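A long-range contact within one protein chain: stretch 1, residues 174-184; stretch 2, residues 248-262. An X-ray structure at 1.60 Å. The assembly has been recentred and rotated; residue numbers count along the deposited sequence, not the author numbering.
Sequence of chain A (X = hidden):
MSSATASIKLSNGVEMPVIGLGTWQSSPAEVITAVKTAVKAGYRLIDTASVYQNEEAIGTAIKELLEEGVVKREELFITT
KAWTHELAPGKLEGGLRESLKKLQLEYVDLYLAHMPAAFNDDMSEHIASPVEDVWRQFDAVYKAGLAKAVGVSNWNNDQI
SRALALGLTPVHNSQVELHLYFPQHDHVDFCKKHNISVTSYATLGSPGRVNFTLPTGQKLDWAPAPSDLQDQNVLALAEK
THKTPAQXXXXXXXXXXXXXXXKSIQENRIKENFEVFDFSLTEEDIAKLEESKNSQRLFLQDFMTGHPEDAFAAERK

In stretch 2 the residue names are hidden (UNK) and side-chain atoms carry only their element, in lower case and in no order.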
# COMPACT_ATOMS: atom_id res chain seq x y z
N SER A 174 -2.89 6.06 6.29
CA SER A 174 -2.73 4.78 6.97
C SER A 174 -2.83 3.71 5.89
O SER A 174 -3.83 3.63 5.17
CB SER A 174 -3.84 4.56 8.00
OG SER A 174 -3.84 3.21 8.45
N GLN A 175 -1.78 2.91 5.75
CA GLN A 175 -1.75 1.86 4.75
C GLN A 175 -1.87 0.52 5.46
O GLN A 175 -1.03 0.16 6.28
CB GLN A 175 -0.44 1.89 3.95
CG GLN A 175 -0.41 0.88 2.82
CD GLN A 175 0.83 0.96 1.95
OE1 GLN A 175 1.19 2.04 1.46
NE2 GLN A 175 1.49 -0.17 1.75
N VAL A 176 -2.94 -0.21 5.14
CA VAL A 176 -3.18 -1.50 5.77
C VAL A 176 -3.72 -2.54 4.79
O VAL A 176 -4.11 -2.21 3.67
CB VAL A 176 -4.21 -1.38 6.92
CG1 VAL A 176 -3.70 -0.44 8.00
CG2 VAL A 176 -5.54 -0.87 6.37
N GLU A 177 -3.72 -3.79 5.23
CA GLU A 177 -4.26 -4.88 4.43
C GLU A 177 -5.76 -4.61 4.36
O GLU A 177 -6.40 -4.42 5.39
CB GLU A 177 -4.02 -6.22 5.11
CG GLU A 177 -4.59 -7.40 4.33
CD GLU A 177 -4.53 -8.71 5.10
OE1 GLU A 177 -3.74 -8.80 6.06
OE2 GLU A 177 -5.26 -9.65 4.71
N LEU A 178 -6.31 -4.58 3.15
CA LEU A 178 -7.74 -4.34 3.00
C LEU A 178 -8.23 -4.90 1.67
O LEU A 178 -7.75 -4.53 0.61
CB LEU A 178 -8.05 -2.84 3.09
CG LEU A 178 -9.53 -2.44 3.22
CD1 LEU A 178 -9.63 -1.04 3.82
CD2 LEU A 178 -10.24 -2.51 1.87
N HIS A 179 -9.18 -5.82 1.76
CA HIS A 179 -9.77 -6.44 0.58
C HIS A 179 -11.13 -6.98 0.99
O HIS A 179 -11.48 -6.94 2.17
CB HIS A 179 -8.87 -7.54 0.00
CG HIS A 179 -8.36 -8.52 1.02
ND1 HIS A 179 -7.34 -8.22 1.89
CD2 HIS A 179 -8.71 -9.80 1.27
CE1 HIS A 179 -7.07 -9.28 2.63
NE2 HIS A 179 -7.89 -10.26 2.28
N LEU A 180 -11.91 -7.47 0.03
CA LEU A 180 -13.25 -7.97 0.34
C LEU A 180 -13.31 -8.94 1.51
O LEU A 180 -14.20 -8.82 2.36
CB LEU A 180 -13.87 -8.63 -0.89
CG LEU A 180 -15.32 -9.10 -0.70
CD1 LEU A 180 -16.20 -7.92 -0.29
CD2 LEU A 180 -15.82 -9.72 -1.99
N TYR A 181 -12.38 -9.88 1.56
CA TYR A 181 -12.36 -10.87 2.63
C TYR A 181 -11.59 -10.43 3.89
O TYR A 181 -11.13 -11.26 4.67
CB TYR A 181 -11.85 -12.21 2.09
CG TYR A 181 -12.90 -12.99 1.32
CD1 TYR A 181 -14.13 -12.42 0.99
CD2 TYR A 181 -12.68 -14.32 0.95
CE1 TYR A 181 -15.11 -13.14 0.30
CE2 TYR A 181 -13.65 -15.06 0.27
CZ TYR A 181 -14.86 -14.46 -0.05
OH TYR A 181 -15.83 -15.19 -0.70
N PHE A 182 -11.48 -9.11 4.07
CA PHE A 182 -10.85 -8.49 5.25
C PHE A 182 -11.12 -7.00 5.07
O PHE A 182 -10.20 -6.19 4.87
CB PHE A 182 -9.35 -8.76 5.32
CG PHE A 182 -8.76 -8.43 6.67
CD1 PHE A 182 -9.22 -9.07 7.82
CD2 PHE A 182 -7.77 -7.46 6.80
CE1 PHE A 182 -8.72 -8.74 9.08
CE2 PHE A 182 -7.26 -7.12 8.06
CZ PHE A 182 -7.74 -7.76 9.20
N PRO A 183 -12.41 -6.61 5.13
CA PRO A 183 -12.99 -5.27 4.98
C PRO A 183 -12.45 -4.13 5.83
O PRO A 183 -12.47 -2.98 5.40
CB PRO A 183 -14.47 -5.49 5.25
CG PRO A 183 -14.70 -6.90 4.93
CD PRO A 183 -13.48 -7.57 5.49
N GLN A 184 -11.99 -4.44 7.04
CA GLN A 184 -11.48 -3.41 7.94
C GLN A 184 -12.48 -2.26 8.11
O GLN A 184 -12.12 -1.08 8.02
CB GLN A 184 -10.15 -2.87 7.39
CG GLN A 184 -9.04 -3.91 7.35
CD GLN A 184 -8.02 -3.73 8.46
OE1 GLN A 184 -8.37 -3.56 9.63
NE2 GLN A 184 -6.74 -3.79 8.10
N UNK A 248 -13.29 -5.79 -10.30
CA UNK A 248 -14.39 -5.61 -9.36
C UNK A 248 -13.84 -5.46 -7.93
O UNK A 248 -14.31 -4.61 -7.17
c UNK A 248 -16.41 -6.69 -8.30
c UNK A 248 -16.10 -6.79 -10.77
c UNK A 248 -15.38 -6.79 -9.43
N UNK A 249 -12.85 -6.27 -7.57
CA UNK A 249 -12.26 -6.18 -6.23
C UNK A 249 -11.57 -4.83 -6.02
O UNK A 249 -11.61 -4.27 -4.93
c UNK A 249 -12.81 -8.77 -4.70
c UNK A 249 -10.71 -9.71 -5.68
c UNK A 249 -11.25 -7.31 -6.01
c UNK A 249 -11.84 -8.72 -5.88
N UNK A 250 -10.92 -4.32 -7.06
CA UNK A 250 -10.25 -3.03 -6.96
C UNK A 250 -11.28 -1.91 -6.83
O UNK A 250 -11.11 -1.01 -6.01
c UNK A 250 -7.42 -3.48 -9.61
c UNK A 250 -7.31 -3.78 -7.12
c UNK A 250 -8.22 -3.80 -8.35
c UNK A 250 -9.36 -2.79 -8.18
N UNK A 251 -12.34 -1.98 -7.63
CA UNK A 251 -13.38 -0.96 -7.58
C UNK A 251 -14.07 -1.00 -6.22
O UNK A 251 -14.49 0.03 -5.70
c UNK A 251 -14.64 1.22 -9.44
n UNK A 251 -13.80 3.84 -10.13
n UNK A 251 -15.25 4.74 -8.60
c UNK A 251 -15.36 0.00 -8.88
n UNK A 251 -15.15 2.46 -8.87
c UNK A 251 -14.42 -1.18 -8.70
c UNK A 251 -14.73 3.68 -9.20
N UNK A 252 -14.18 -2.20 -5.65
CA UNK A 252 -14.80 -2.35 -4.33
C UNK A 252 -14.04 -1.48 -3.33
O UNK A 252 -14.64 -0.68 -2.60
c UNK A 252 -16.51 -4.07 -0.52
c UNK A 252 -14.74 -3.81 -3.89
c UNK A 252 -14.15 -4.34 -0.15
c UNK A 252 -15.44 -4.27 0.34
c UNK A 252 -16.29 -3.94 -1.89
c UNK A 252 -13.93 -4.20 -1.52
c UNK A 252 -14.99 -4.00 -2.41
o UNK A 252 -15.66 -4.39 1.69
N UNK A 253 -12.72 -1.64 -3.29
CA UNK A 253 -11.90 -0.87 -2.36
C UNK A 253 -11.98 0.63 -2.65
O UNK A 253 -12.05 1.44 -1.72
c UNK A 253 -10.45 -1.34 -2.43
N UNK A 254 -11.98 1.00 -3.92
CA UNK A 254 -12.06 2.41 -4.29
C UNK A 254 -13.36 3.03 -3.80
O UNK A 254 -13.36 4.12 -3.23
c UNK A 254 -9.68 3.57 -5.90
c UNK A 254 -10.64 2.42 -7.91
c UNK A 254 -11.96 2.58 -5.80
c UNK A 254 -10.56 2.43 -6.40
N UNK A 255 -14.47 2.33 -4.01
CA UNK A 255 -15.74 2.87 -3.58
C UNK A 255 -15.99 2.79 -2.08
O UNK A 255 -16.98 3.34 -1.57
o UNK A 255 -17.18 2.03 -6.79
o UNK A 255 -16.58 3.98 -6.01
c UNK A 255 -16.88 2.78 -5.84
c UNK A 255 -16.87 2.25 -4.41
N UNK A 256 -15.09 2.12 -1.37
CA UNK A 256 -15.16 2.03 0.09
C UNK A 256 -14.50 3.32 0.59
O UNK A 256 -14.54 3.65 1.79
c UNK A 256 -14.35 0.82 0.62
c UNK A 256 -16.11 -0.73 1.63
n UNK A 256 -14.21 -2.24 3.12
n UNK A 256 -15.60 -0.40 2.97
c UNK A 256 -15.04 -0.55 0.55
n UNK A 256 -14.30 -0.72 4.83
c UNK A 256 -14.71 -1.13 3.64
N UNK A 257 -13.87 4.05 -0.34
CA UNK A 257 -13.21 5.31 -0.01
C UNK A 257 -11.73 5.18 0.24
O UNK A 257 -11.15 5.99 0.96
N UNK A 258 -11.10 4.18 -0.36
CA UNK A 258 -9.66 3.95 -0.17
C UNK A 258 -8.85 4.09 -1.44
O UNK A 258 -9.39 4.04 -2.55
s UNK A 258 -10.31 2.11 1.86
c UNK A 258 -9.41 2.54 0.37
N UNK A 259 -7.55 4.26 -1.28
CA UNK A 259 -6.64 4.31 -2.41
C UNK A 259 -6.22 2.84 -2.50
O UNK A 259 -6.33 2.10 -1.52
c UNK A 259 -5.44 5.20 -2.12
N UNK A 260 -5.74 2.40 -3.67
CA UNK A 260 -5.34 1.01 -3.84
C UNK A 260 -3.94 0.83 -4.41
O UNK A 260 -3.44 1.70 -5.13
c UNK A 260 -7.34 0.25 -7.13
c UNK A 260 -7.71 0.21 -4.11
c UNK A 260 -6.33 0.26 -4.76
c UNK A 260 -6.39 0.93 -6.13
N UNK A 261 -3.32 -0.30 -4.08
CA UNK A 261 -1.97 -0.64 -4.52
C UNK A 261 -1.83 -2.06 -5.06
O UNK A 261 -1.21 -2.91 -4.43
c UNK A 261 0.19 0.84 -1.58
c UNK A 261 -0.15 1.81 -3.87
c UNK A 261 -0.98 -0.48 -3.36
c UNK A 261 -0.74 0.92 -2.79
N UNK A 262 -2.42 -2.34 -6.24
CA UNK A 262 -2.31 -3.69 -6.81
C UNK A 262 -0.83 -4.05 -7.00
O UNK A 262 -0.05 -3.23 -7.48
c UNK A 262 -3.07 -3.57 -8.13
c UNK A 262 -3.15 -1.44 -7.14
c UNK A 262 -2.92 -2.11 -8.48
O HOH W 1 -10.92 -6.03 -2.49

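Position 248 carries three carbons, one bearing the other two, and stays out of reach of stretch 1: Val248, a compact apolar residue at a buried position on the helix. Position 249 has four carbons forked at the second, the end of the chain approaching Leu180; this is Leu249, whose CD2 lies 4.0 Å from Leu180 CB. A water accepts from Leu180 N and donates to Leu249 O, both legs 3.1 Å. Position 250 shows the same fork but touches nothing here; it is Leu250, apolar as its buried site demands.

At 251 three carbons and a nitrogen lead to a carbon with two more nitrogens, all beyond reach of stretch 1: Arg251, partly exposed, its charge paired with position 255. Position 252 has one carbon, then a six-carbon ring bearing one oxygen; Leu180 CD1 sits over one face of the ring, and the oxygen lies near Pro183 CB. It is Tyr252. Leu180 CD1 is 4.0 Å from the centroid of the Tyr252 ring, a CH-pi contact that a flat aromatic suits well; Pro183 CB lies 3.9 Å from Tyr252 OH.

Position 253 has a single carbon pointing toward stretch 1, hence Ala253; its CB is 4.5 Å from Leu178 CD2, a small side chain where the backbones run close, Ala253 CA and His179 CA being 6.6 Å apart. Position 254, four carbons forked at the second and out of reach, is Leu254. Position 255, two carbons with two oxygens on the second, also out of reach, is Asp255; Asp255 OD2 forms a salt bridge with Arg251 NE at 2.9 Å, one turn back.

Position 256 repeats the pattern of 251, but its two terminal nitrogens reach Pro183 O: Arg256. Arg256 NH1 and NH2 each donate to Pro183 O at 3.0 Å, and Arg256 NH1 adds a weak hydrogen bond to Tyr252 OH at 3.0 Å. Position 257 has no side-chain atoms and a phi of 96°, where a CB would jam against the preceding carbonyl O: Gly257, closing the helix in a Schellman motif.

Position 258, one carbon and a sulfur that meets Leu178 CD1, is Cys258, its small SG 3.8 Å from Leu178 CD1 at a buried site. Position 259, one carbon, and 260, four carbons forked at the first, lie beyond reach: Ala259 and Ile260, apolar residues fitting a buried strand. Position 261, four carbons forked at the second, packs on the Gln175 side chain: Leu261. Position 262, out of reach, closes three carbons onto its own N: Pro262.

The contact thus joins apolar packing around Leu178 and Leu180 to a forked guanidinium grip on one carbonyl, with a water bridging backbones.

Stretch 2 248-262: VLLRYALDRGCAILP
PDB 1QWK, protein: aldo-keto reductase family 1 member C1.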